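Local structure of neutral proteinase inhibitor ScNPI (Streptomyces caespitosus, 4HWX) at residues A3-S17 with P76-V90. The protein inhibits serine endopeptidases and, from the same single domain, targets a second peptidase class, probably metallopeptidases. Numbering follows the deposited sequence.
Sequences AHGPSAMVFTVIQGS and PVTVTADGVLNGRRV. With ACT (acetate ion), chain C.
Thr-12 on strand 8-15 pairs with Thr-80 on its antiparallel neighbour 77-82, in the sheet of this Streptomyces subtilisin inhibitor fold. Thr-12 OG1 donates to Thr-80 OG1 at 2.7 Å. Thr-80 OG1 in turn donates to a water, which donates to Val-10 O and Asp-82 OD2. Asp-82 OD2 also forms a salt bridge to Arg-89 of the second subunit. The methyl Thr-80 CG2 meets Ile-14 CD1 at 3.6 Å, the two side chains crossing at about a right angle. A valine in place of Thr-80 would probably leave the Thr-12 hydroxyl without its acceptor and the water without a donor. On the other face, Ala-81 CB lies 3.7 Å from Phe-11 CD1. Met-9 is opposite Gly-83, where the chain turns a corner and a CB would strike Ala-8 O. Met-9 CB lies 3.9 Å from Asp-82 O, and Met-9 CG 3.8 Å from Val-84 O. Met-9 SD rests 3.5 Å from Val-84 N. Bends at chi2 (-70°) and chi3 (-66°) curl the side chain back, bringing Met-9 CE to 3.5 Å from Val-90 CG1. Beyond this corner, 84-85 leads into a type I' turn, where Asn-86 N donates to Ser-7 OG at 2.8 Å, nearly straight at 164°.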
ATOM      1  N   ALA A   3       0.388  19.504  -4.327  1.00 83.24           N
ATOM      2  CA  ALA A   3      -0.055  18.114  -4.207  1.00 79.58           C
ATOM      3  C   ALA A   3      -1.547  18.014  -3.864  1.00 79.25           C
ATOM      4  O   ALA A   3      -1.966  18.438  -2.782  1.00 77.86           O
ATOM      5  CB  ALA A   3       0.774  17.390  -3.151  1.00 78.34           C
ATOM      6  N   HIS A   4      -2.340  17.445  -4.795  1.00 74.08           N
ATOM      7  CA  HIS A   4      -3.775  17.190  -4.653  1.00 72.49           C
ATOM      8  C   HIS A   4      -4.160  15.914  -5.414  1.00 68.41           C
ATOM      9  O   HIS A   4      -3.764  15.745  -6.569  1.00 68.37           O
ATOM     10  CB  HIS A   4      -4.630  18.384  -5.131  1.00 76.51           C
ATOM     11  CG  HIS A   4      -6.104  18.143  -4.970  1.00 81.16           C
ATOM     12  ND1 HIS A   4      -6.735  18.322  -3.749  1.00 83.00           N
ATOM     13  CD2 HIS A   4      -7.009  17.677  -5.864  1.00 84.31           C
ATOM     14  CE1 HIS A   4      -8.000  17.986  -3.946  1.00 82.91           C
ATOM     15  NE2 HIS A   4      -8.213  17.591  -5.202  1.00 83.95           N
ATOM     16  N   GLY A   5      -4.937  15.049  -4.756  1.00 57.96           N
ATOM     17  CA  GLY A   5      -5.419  13.793  -5.317  1.00 54.93           C
ATOM     18  C   GLY A   5      -5.789  12.765  -4.260  1.00 51.79           C
ATOM     19  O   GLY A   5      -5.908  13.127  -3.083  1.00 49.73           O
ATOM     20  N   PRO A   6      -5.975  11.464  -4.632  1.00 45.45           N
ATOM     21  CA  PRO A   6      -6.345  10.454  -3.614  1.00 42.29           C
ATOM     22  C   PRO A   6      -5.241  10.186  -2.589  1.00 41.18           C
ATOM     23  O   PRO A   6      -4.064  10.381  -2.873  1.00 40.23           O
ATOM     24  CB  PRO A   6      -6.633   9.184  -4.436  1.00 44.55           C
ATOM     25  CG  PRO A   6      -6.648   9.604  -5.847  1.00 50.36           C
ATOM     26  CD  PRO A   6      -5.860  10.855  -5.972  1.00 46.92           C
ATOM     27  N   SER A   7      -5.637   9.748  -1.390  1.00 36.45           N
ATOM     28  CA  SER A   7      -4.727   9.422  -0.294  1.00 34.71           C
ATOM     29  C   SER A   7      -5.142   8.092   0.289  1.00 38.18           C
ATOM     30  O   SER A   7      -6.141   8.002   1.013  1.00 38.13           O
ATOM     31  CB  SER A   7      -4.718  10.528   0.759  1.00 35.76           C
ATOM     32  OG  SER A   7      -4.151  11.718   0.238  1.00 39.11           O
ATOM     33  N   ALA A   8      -4.394   7.047  -0.081  1.00 34.09           N
ATOM     34  CA  ALA A   8      -4.606   5.660   0.324  1.00 32.00           C
ATOM     35  C   ALA A   8      -3.248   5.000   0.524  1.00 33.28           C
ATOM     36  O   ALA A   8      -2.421   4.971  -0.384  1.00 31.25           O
ATOM     37  CB  ALA A   8      -5.432   4.923  -0.730  1.00 33.12           C
ATOM     38  N   MET A   9      -3.006   4.508   1.733  1.00 29.51           N
ATOM     39  CA  MET A   9      -1.710   3.971   2.111  1.00 29.44           C
ATOM     40  C   MET A   9      -1.793   2.672   2.866  1.00 31.81           C
ATOM     41  O   MET A   9      -2.789   2.382   3.533  1.00 32.12           O
ATOM     42  CB  MET A   9      -0.995   4.996   3.046  1.00 31.72           C
ATOM     43  CG  MET A   9      -0.707   6.381   2.411  1.00 36.66           C
ATOM     44  SD  MET A   9       0.572   6.293   1.134  1.00 41.42           S
ATOM     45  CE  MET A   9       1.990   5.860   2.141  1.00 37.41           C
ATOM     46  N   VAL A  10      -0.683   1.951   2.861  1.00 28.23           N
ATOM     47  CA  VAL A  10      -0.482   0.764   3.681  1.00 28.64           C
ATOM     48  C   VAL A  10       0.866   0.958   4.392  1.00 32.29           C
ATOM     49  O   VAL A  10       1.856   1.350   3.758  1.00 31.29           O
ATOM     50  CB  VAL A  10      -0.590  -0.593   2.925  1.00 33.05           C
ATOM     51  CG1 VAL A  10       0.376  -0.648   1.749  1.00 34.18           C
ATOM     52  CG2 VAL A  10      -0.324  -1.773   3.874  1.00 32.78           C
ATOM     53  N   PHE A  11       0.879   0.737   5.705  1.00 28.59           N
ATOM     54  CA  PHE A  11       2.081   0.811   6.531  1.00 27.64           C
ATOM     55  C   PHE A  11       2.403  -0.555   7.094  1.00 30.72           C
ATOM     56  O   PHE A  11       1.498  -1.246   7.541  1.00 30.06           O
ATOM     57  CB  PHE A  11       1.903   1.819   7.679  1.00 28.92           C
ATOM     58  CG  PHE A  11       1.491   3.182   7.179  1.00 30.34           C
ATOM     59  CD1 PHE A  11       2.419   4.030   6.585  1.00 31.09           C
ATOM     60  CD2 PHE A  11       0.165   3.598   7.259  1.00 32.07           C
ATOM     61  CE1 PHE A  11       2.028   5.267   6.072  1.00 32.30           C
ATOM     62  CE2 PHE A  11      -0.227   4.843   6.756  1.00 33.53           C
ATOM     63  CZ  PHE A  11       0.715   5.678   6.193  1.00 32.19           C
ATOM     64  N   THR A  12       3.667  -0.971   7.051  1.00 27.41           N
ATOM     65  CA  THR A  12       4.039  -2.270   7.618  1.00 28.44           C
ATOM     66  C   THR A  12       5.295  -2.121   8.489  1.00 32.94           C
ATOM     67  O   THR A  12       6.063  -1.153   8.367  1.00 31.88           O
ATOM     68  CB  THR A  12       4.235  -3.396   6.565  1.00 34.37           C
ATOM     69  OG1 THR A  12       5.574  -3.427   6.075  1.00 30.99           O
ATOM     70  CG2 THR A  12       3.194  -3.391   5.427  1.00 29.26           C
ATOM     71  N   VAL A  13       5.485  -3.098   9.367  1.00 30.23           N
ATOM     72  CA  VAL A  13       6.668  -3.217  10.216  1.00 29.57           C
ATOM     73  C   VAL A  13       7.203  -4.626   9.964  1.00 33.16           C
ATOM     74  O   VAL A  13       6.481  -5.614  10.148  1.00 31.49           O
ATOM     75  CB  VAL A  13       6.380  -2.916  11.706  1.00 32.50           C
ATOM     76  CG1 VAL A  13       7.630  -3.100  12.548  1.00 32.50           C
ATOM     77  CG2 VAL A  13       5.806  -1.522  11.897  1.00 31.31           C
ATOM     78  N   ILE A  14       8.465  -4.696   9.514  1.00 29.41           N
ATOM     79  CA  ILE A  14       9.134  -5.918   9.110  1.00 30.61           C
ATOM     80  C   ILE A  14      10.285  -6.304  10.053  1.00 34.43           C
ATOM     81  O   ILE A  14      11.103  -5.461  10.429  1.00 32.42           O
ATOM     82  CB  ILE A  14       9.649  -5.730   7.646  1.00 34.13           C
ATOM     83  CG1 ILE A  14       8.487  -5.402   6.683  1.00 34.58           C
ATOM     84  CG2 ILE A  14      10.430  -6.955   7.170  1.00 36.19           C
ATOM     85  CD1 ILE A  14       8.962  -4.929   5.247  1.00 41.80           C
ATOM     86  N   GLN A  15      10.351  -7.598  10.410  1.00 33.92           N
ATOM     87  CA  GLN A  15      11.444  -8.136  11.213  1.00 34.64           C
ATOM     88  C   GLN A  15      12.600  -8.414  10.250  1.00 41.77           C
ATOM     89  O   GLN A  15      12.531  -9.362   9.450  1.00 42.62           O
ATOM     90  CB  GLN A  15      10.992  -9.405  11.957  1.00 37.15           C
ATOM     91  CG  GLN A  15      12.021  -9.954  12.942  1.00 49.82           C
ATOM     92  CD  GLN A  15      11.561 -11.284  13.488  1.00 70.90           C
ATOM     93  OE1 GLN A  15      10.995 -11.372  14.584  1.00 66.76           O
ATOM     94  NE2 GLN A  15      11.720 -12.338  12.698  1.00 66.47           N
ATOM     95  N   GLY A  16      13.600  -7.534  10.266  1.00 37.20           N
ATOM     96  CA  GLY A  16      14.744  -7.604   9.361  1.00 37.49           C
ATOM     97  C   GLY A  16      15.033  -6.290   8.657  1.00 41.20           C
ATOM     98  O   GLY A  16      14.489  -5.241   9.025  1.00 36.53           O
ATOM     99  N   SER A  17      15.903  -6.338   7.638  1.00 42.31           N
ATOM    100  CA  SER A  17      16.344  -5.156   6.877  1.00 43.28           C
ATOM    101  C   SER A  17      15.478  -4.842   5.636  1.00 48.01           C
ATOM    102  O   SER A  17      15.773  -3.885   4.922  1.00 47.77           O
ATOM    103  CB  SER A  17      17.800  -5.335   6.446  1.00 49.74           C
ATOM    104  OG  SER A  17      18.649  -5.377   7.583  1.00 61.82           O
ATOM    105  N   PRO A  76      17.700  -5.683  13.307  1.00 31.55           N
ATOM    106  CA  PRO A  76      16.980  -4.683  12.505  1.00 30.80           C
ATOM    107  C   PRO A  76      15.488  -4.906  12.338  1.00 33.88           C
ATOM    108  O   PRO A  76      14.984  -6.040  12.285  1.00 32.26           O
ATOM    109  CB  PRO A  76      17.703  -4.721  11.150  1.00 33.50           C
ATOM    110  CG  PRO A  76      18.383  -6.068  11.112  1.00 38.23           C
ATOM    111  CD  PRO A  76      18.829  -6.250  12.538  1.00 33.58           C
ATOM    112  N   VAL A  77      14.791  -3.771  12.279  1.00 29.77           N
ATOM    113  CA  VAL A  77      13.352  -3.651  12.109  1.00 30.05           C
ATOM    114  C   VAL A  77      13.131  -2.547  11.066  1.00 34.32           C
ATOM    115  O   VAL A  77      13.715  -1.462  11.173  1.00 33.97           O
ATOM    116  CB  VAL A  77      12.587  -3.424  13.461  1.00 34.80           C
ATOM    117  CG1 VAL A  77      13.074  -2.177  14.207  1.00 33.57           C
ATOM    118  CG2 VAL A  77      11.075  -3.349  13.246  1.00 34.75           C
ATOM    119  N   THR A  78      12.314  -2.842  10.044  1.00 30.41           N
ATOM    120  CA  THR A  78      12.086  -1.917   8.932  1.00 30.01           C
ATOM    121  C   THR A  78      10.629  -1.498   8.855  1.00 33.70           C
ATOM    122  O   THR A  78       9.729  -2.326   8.951  1.00 33.73           O
ATOM    123  CB  THR A  78      12.572  -2.596   7.631  1.00 36.64           C
ATOM    124  OG1 THR A  78      13.980  -2.844   7.775  1.00 35.29           O
ATOM    125  CG2 THR A  78      12.297  -1.753   6.344  1.00 30.62           C
ATOM    126  N   VAL A  79      10.405  -0.193   8.697  1.00 29.59           N
ATOM    127  CA  VAL A  79       9.074   0.375   8.509  1.00 27.38           C
ATOM    128  C   VAL A  79       8.918   0.656   7.018  1.00 31.54           C
ATOM    129  O   VAL A  79       9.897   1.007   6.353  1.00 30.54           O
ATOM    130  CB  VAL A  79       8.766   1.623   9.374  1.00 30.11           C
ATOM    131  CG1 VAL A  79       8.677   1.266  10.849  1.00 30.05           C
ATOM    132  CG2 VAL A  79       9.763   2.765   9.147  1.00 29.05           C
ATOM    133  N   THR A  80       7.712   0.455   6.487  1.00 28.18           N
ATOM    134  CA  THR A  80       7.413   0.712   5.074  1.00 27.10           C
ATOM    135  C   THR A  80       6.157   1.548   4.965  1.00 30.16           C
ATOM    136  O   THR A  80       5.297   1.492   5.843  1.00 28.48           O
ATOM    137  CB  THR A  80       7.258  -0.583   4.243  1.00 31.75           C
ATOM    138  OG1 THR A  80       6.058  -1.262   4.618  1.00 30.67           O
ATOM    139  CG2 THR A  80       8.460  -1.503   4.319  1.00 31.66           C
ATOM    140  N   ALA A  81       6.076   2.360   3.909  1.00 27.90           N
ATOM    141  CA  ALA A  81       4.914   3.178   3.592  1.00 28.69           C
ATOM    142  C   ALA A  81       4.733   3.142   2.076  1.00 32.38           C
ATOM    143  O   ALA A  81       5.679   3.434   1.343  1.00 31.47           O
ATOM    144  CB  ALA A  81       5.110   4.596   4.101  1.00 29.99           C
ATOM    145  N   ASP A  82       3.590   2.625   1.606  1.00 29.63           N
ATOM    146  CA  ASP A  82       3.326   2.536   0.159  1.00 29.85           C
ATOM    147  C   ASP A  82       1.909   2.944  -0.152  1.00 35.03           C
ATOM    148  O   ASP A  82       1.010   2.648   0.632  1.00 34.37           O
ATOM    149  CB  ASP A  82       3.572   1.116  -0.393  1.00 30.56           C
ATOM    150  CG  ASP A  82       4.986   0.606  -0.239  1.00 32.90           C
ATOM    151  OD1 ASP A  82       5.788   0.807  -1.161  1.00 32.94           O
ATOM    152  OD2 ASP A  82       5.271  -0.058   0.784  1.00 34.50           O
ATOM    153  N   GLY A  83       1.718   3.566  -1.317  1.00 32.09           N
ATOM    154  CA  GLY A  83       0.394   3.944  -1.789  1.00 31.51           C
ATOM    155  C   GLY A  83       0.389   5.258  -2.505  1.00 35.16           C
ATOM    156  O   GLY A  83       1.243   5.499  -3.364  1.00 35.64           O
ATOM    157  N   VAL A  84      -0.568   6.115  -2.149  1.00 30.55           N
ATOM    158  CA  VAL A  84      -0.672   7.439  -2.763  1.00 31.02           C
ATOM    159  C   VAL A  84      -1.007   8.435  -1.664  1.00 33.20           C
ATOM    160  O   VAL A  84      -1.760   8.106  -0.760  1.00 32.15           O
ATOM    161  CB  VAL A  84      -1.679   7.449  -3.963  1.00 35.72           C
ATOM    162  CG1 VAL A  84      -3.081   7.001  -3.562  1.00 34.71           C
ATOM    163  CG2 VAL A  84      -1.721   8.803  -4.653  1.00 37.33           C
ATOM    164  N   LEU A  85      -0.418   9.633  -1.728  1.00 33.41           N
ATOM    165  CA  LEU A  85      -0.633  10.696  -0.764  1.00 34.77           C
ATOM    166  C   LEU A  85      -0.833  11.988  -1.521  1.00 42.12           C
ATOM    167  O   LEU A  85       0.095  12.456  -2.193  1.00 42.59           O
ATOM    168  CB  LEU A  85       0.552  10.791   0.226  1.00 34.91           C
ATOM    169  CG  LEU A  85       0.528  11.935   1.283  1.00 40.83           C
ATOM    170  CD1 LEU A  85      -0.732  11.867   2.164  1.00 41.35           C
ATOM    171  CD2 LEU A  85       1.770  11.879   2.181  1.00 41.86           C
ATOM    172  N   ASN A  86      -2.056  12.550  -1.431  1.00 38.90           N
ATOM    173  CA  ASN A  86      -2.461  13.788  -2.100  1.00 40.69           C
ATOM    174  C   ASN A  86      -2.091  13.727  -3.606  1.00 46.97           C
ATOM    175  O   ASN A  86      -1.514  14.667  -4.146  1.00 47.63           O
ATOM    176  CB  ASN A  86      -1.868  15.030  -1.386  1.00 40.29           C
ATOM    177  CG  ASN A  86      -2.324  15.165   0.052  1.00 57.72           C
ATOM    178  OD1 ASN A  86      -3.512  14.999   0.382  1.00 49.91           O
ATOM    179  ND2 ASN A  86      -1.391  15.460   0.951  1.00 48.00           N
ATOM    180  N   GLY A  87      -2.387  12.579  -4.232  1.00 43.68           N
ATOM    181  CA  GLY A  87      -2.140  12.332  -5.648  1.00 44.14           C
ATOM    182  C   GLY A  87      -0.762  11.842  -6.044  1.00 47.77           C
ATOM    183  O   GLY A  87      -0.584  11.464  -7.195  1.00 49.12           O
ATOM    184  N   ARG A  88       0.231  11.850  -5.134  1.00 44.23           N
ATOM    185  CA  ARG A  88       1.569  11.368  -5.512  1.00 44.04           C
ATOM    186  C   ARG A  88       1.860  10.003  -4.930  1.00 43.10           C
ATOM    187  O   ARG A  88       1.617   9.758  -3.751  1.00 40.66           O
ATOM    188  CB  ARG A  88       2.728  12.327  -5.187  1.00 46.11           C
ATOM    189  CG  ARG A  88       2.634  13.143  -3.914  1.00 62.68           C
ATOM    190  CD  ARG A  88       3.059  14.586  -4.174  1.00 79.45           C
ATOM    191  NE  ARG A  88       4.447  14.841  -3.778  1.00 89.56           N
ATOM    192  CZ  ARG A  88       4.814  15.666  -2.800  1.00104.88           C
ATOM    193  NH1 ARG A  88       3.901  16.345  -2.115  1.00 90.20           N
ATOM    194  NH2 ARG A  88       6.098  15.823  -2.504  1.00 94.48           N
ATOM    195  N   ARG A  89       2.376   9.119  -5.789  1.00 40.95           N
ATOM    196  CA  ARG A  89       2.765   7.747  -5.470  1.00 40.71           C
ATOM    197  C   ARG A  89       3.856   7.793  -4.393  1.00 43.07           C
ATOM    198  O   ARG A  89       4.773   8.619  -4.472  1.00 43.24           O
ATOM    199  CB  ARG A  89       3.240   7.033  -6.758  1.00 41.97           C
ATOM    200  CG  ARG A  89       3.434   5.518  -6.624  1.00 55.93           C
ATOM    201  CD  ARG A  89       2.278   4.699  -7.198  1.00 67.82           C
ATOM    202  NE  ARG A  89       1.574   3.968  -6.144  1.00 72.22           N
ATOM    203  CZ  ARG A  89       1.920   2.766  -5.688  1.00 84.83           C
ATOM    204  NH1 ARG A  89       2.940   2.107  -6.229  1.00 68.76           N
ATOM    205  NH2 ARG A  89       1.236   2.203  -4.701  1.00 73.42           N
ATOM    206  N   VAL A  90       3.707   6.959  -3.356  1.00 37.80           N
ATOM    207  CA  VAL A  90       4.624   6.873  -2.215  1.00 36.43           C
ATOM    208  C   VAL A  90       5.144   5.426  -2.116  1.00 37.79           C
ATOM    209  O   VAL A  90       4.355   4.506  -2.161  1.00 36.07           O
ATOM    210  CB  VAL A  90       3.933   7.328  -0.885  1.00 39.90           C
ATOM    211  CG1 VAL A  90       4.812   7.036   0.346  1.00 39.07           C
ATOM    212  CG2 VAL A  90       3.545   8.811  -0.932  1.00 40.34           C
TER
HETATM  213  C   ACT C 502      -4.242  19.402  -0.786  1.00 78.78           C
HETATM  214  O   ACT C 502      -4.639  18.564  -1.623  1.00 79.42           O
HETATM  215  OXT ACT C 502      -3.785  19.023   0.283  1.00 79.02           O
HETATM  216  CH3 ACT C 502      -4.321  20.876  -1.099  1.00 78.52           C
HETATM  217  O   HOH W   1      -5.471  16.232  -1.662  1.00 53.28           O
HETATM  218  O   HOH W   2      -4.105  13.288   2.899  1.00 41.36           O
HETATM  219  O   HOH W   3       3.980  -0.458   3.072  1.00 32.71           O